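PDB 5U1T: separin from Saccharomyces cerevisiae, which cleaves the MCD1/SCC1 subunit of cohesin as a caspase-like cysteine protease at the onset of anaphase, driving chromosome segregation. Local coordinates for residues A[393-398]-A[416-421]. Numbering follows the deposited sequence.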
loop_
_atom_site.group_PDB
_atom_site.type_symbol
_atom_site.label_atom_id
_atom_site.label_comp_id
_atom_site.label_asym_id
_atom_site.label_seq_id
_atom_site.Cartn_x
_atom_site.Cartn_y
_atom_site.Cartn_z
ATOM N N ASN A 393 43.554 -27.160 -4.972
ATOM C CA ASN A 393 44.617 -26.416 -5.624
ATOM C C ASN A 393 44.887 -26.928 -7.044
ATOM O O ASN A 393 45.259 -26.156 -7.930
ATOM C CB ASN A 393 45.893 -26.484 -4.779
ATOM C CG ASN A 393 45.954 -25.403 -3.713
ATOM O OD1 ASN A 393 45.076 -24.540 -3.621
ATOM N ND2 ASN A 393 47.000 -25.444 -2.903
ATOM N N ILE A 394 44.699 -28.231 -7.253
ATOM C CA ILE A 394 44.914 -28.847 -8.562
ATOM C C ILE A 394 43.788 -28.490 -9.521
ATOM O O ILE A 394 44.008 -28.376 -10.725
ATOM C CB ILE A 394 45.040 -30.382 -8.450
ATOM C CG1 ILE A 394 46.081 -30.716 -7.393
ATOM C CG2 ILE A 394 45.417 -31.011 -9.792
ATOM C CD1 ILE A 394 46.381 -32.151 -7.291
ATOM N N ILE A 395 42.587 -28.311 -8.977
ATOM C CA ILE A 395 41.469 -27.763 -9.737
ATOM C C ILE A 395 41.786 -26.342 -10.170
ATOM O O ILE A 395 41.482 -25.939 -11.296
ATOM C CB ILE A 395 40.164 -27.764 -8.916
ATOM C CG1 ILE A 395 39.806 -29.192 -8.516
ATOM C CG2 ILE A 395 39.029 -27.141 -9.711
ATOM C CD1 ILE A 395 38.571 -29.288 -7.698
ATOM N N SER A 396 42.415 -25.590 -9.272
ATOM C CA SER A 396 42.781 -24.209 -9.560
ATOM C C SER A 396 43.766 -24.132 -10.729
ATOM O O SER A 396 43.583 -23.334 -11.652
ATOM C CB SER A 396 43.368 -23.533 -8.314
ATOM O OG SER A 396 42.346 -23.046 -7.459
ATOM N N VAL A 397 44.801 -24.968 -10.703
ATOM C CA VAL A 397 45.821 -24.926 -11.744
ATOM C C VAL A 397 45.221 -25.319 -13.092
ATOM O O VAL A 397 45.488 -24.678 -14.106
ATOM C CB VAL A 397 47.018 -25.829 -11.390
ATOM C CG1 VAL A 397 48.013 -25.909 -12.549
ATOM C CG2 VAL A 397 47.697 -25.291 -10.147
ATOM N N LEU A 398 44.385 -26.349 -13.094
ATOM C CA LEU A 398 43.672 -26.742 -14.302
ATOM C C LEU A 398 42.849 -25.580 -14.841
ATOM O O LEU A 398 42.864 -25.313 -16.046
ATOM C CB LEU A 398 42.768 -27.954 -14.037
ATOM C CG LEU A 398 43.429 -29.335 -14.017
ATOM C CD1 LEU A 398 42.451 -30.364 -13.508
ATOM C CD2 LEU A 398 43.910 -29.693 -15.405
ATOM N N ASN A 416 34.921 -31.190 -14.153
ATOM C CA ASN A 416 34.739 -32.564 -13.727
ATOM C C ASN A 416 35.513 -32.913 -12.469
ATOM O O ASN A 416 35.031 -33.670 -11.641
ATOM C CB ASN A 416 35.113 -33.512 -14.844
ATOM C CG ASN A 416 34.293 -34.764 -14.813
ATOM O OD1 ASN A 416 33.165 -34.767 -14.331
ATOM N ND2 ASN A 416 34.860 -35.851 -15.309
ATOM N N LEU A 417 36.706 -32.354 -12.317
ATOM C CA LEU A 417 37.485 -32.623 -11.121
ATOM C C LEU A 417 36.796 -32.010 -9.920
ATOM O O LEU A 417 36.794 -32.584 -8.824
ATOM C CB LEU A 417 38.900 -32.081 -11.257
ATOM C CG LEU A 417 39.846 -32.498 -10.136
ATOM C CD1 LEU A 417 39.769 -33.980 -9.930
ATOM C CD2 LEU A 417 41.251 -32.081 -10.477
ATOM N N GLU A 418 36.221 -30.828 -10.141
ATOM C CA GLU A 418 35.395 -30.153 -9.152
ATOM C C GLU A 418 34.258 -31.071 -8.710
ATOM O O GLU A 418 34.095 -31.347 -7.522
ATOM C CB GLU A 418 34.845 -28.839 -9.727
ATOM C CG GLU A 418 34.144 -27.955 -8.720
ATOM C CD GLU A 418 34.959 -27.784 -7.437
ATOM O OE1 GLU A 418 36.068 -27.196 -7.487
ATOM O OE2 GLU A 418 34.489 -28.247 -6.370
ATOM N N ILE A 419 33.490 -31.552 -9.684
ATOM C CA ILE A 419 32.414 -32.501 -9.425
ATOM C C ILE A 419 32.902 -33.752 -8.709
ATOM O O ILE A 419 32.260 -34.238 -7.771
ATOM C CB ILE A 419 31.721 -32.922 -10.718
ATOM C CG1 ILE A 419 30.906 -31.757 -11.278
ATOM C CG2 ILE A 419 30.830 -34.124 -10.474
ATOM C CD1 ILE A 419 29.863 -31.208 -10.311
ATOM N N SER A 420 34.042 -34.268 -9.144
ATOM C CA SER A 420 34.599 -35.449 -8.516
ATOM C C SER A 420 34.715 -35.231 -7.023
ATOM O O SER A 420 34.138 -35.985 -6.243
ATOM C CB SER A 420 35.961 -35.818 -9.115
ATOM O OG SER A 420 35.788 -36.482 -10.356
ATOM N N ASN A 421 35.430 -34.185 -6.670
ATOM C CA ASN A 421 35.656 -33.772 -5.306
ATOM C C ASN A 421 34.374 -33.664 -4.514
ATOM O O ASN A 421 34.292 -34.055 -3.368
ATOM C CB ASN A 421 36.306 -32.408 -5.343
ATOM C CG ASN A 421 36.568 -31.871 -3.983
ATOM O OD1 ASN A 421 36.294 -32.517 -3.002
ATOM N ND2 ASN A 421 37.096 -30.688 -3.915
#
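Ile-395 meets Leu-417 by its longer branch: CG1 of Ile-395 lies 3.7 Å from CG of Leu-417, and the two side chains cross obliquely. The same branch ends over the neighbouring helix, with CD1 of Ile-395 3.6 Å from CA of Glu-418; chi2 of 179° extends it that far. Leu-417 CD2 touches Ile-395 CG1 and also takes CD1 of Leu-398 at 3.7 Å, the two leucine side chains crossing at about a right angle. Helices 388-404 and 408-425 thus form an antiparallel helical hairpin in the helical region, well away from the probable catalytic cysteine; the local axes run at 166° and approach to 9.8 Å. The bend at chi2 (48°) turns Glu-418 CD toward Ile-395, and OE1 of Glu-418 comes to 3.7 Å from CG2 of Ile-395. An alanine at Ile-395 would probably open a gap beside Leu-417 CG and CD2 and leave the Glu-418 carboxylate without the apolar group it rests on. That carboxylate's OE1 is salt-bridged to Lys-437 of helix 431-444, which would be expected to offset its charge in this buried position. Farther out, Leu-375 of helix 365-384 packs on Leu-398, while Leu-378 and Cys-382 back Ile-394; the chain of another protein packs on Ser-396 and Val-397.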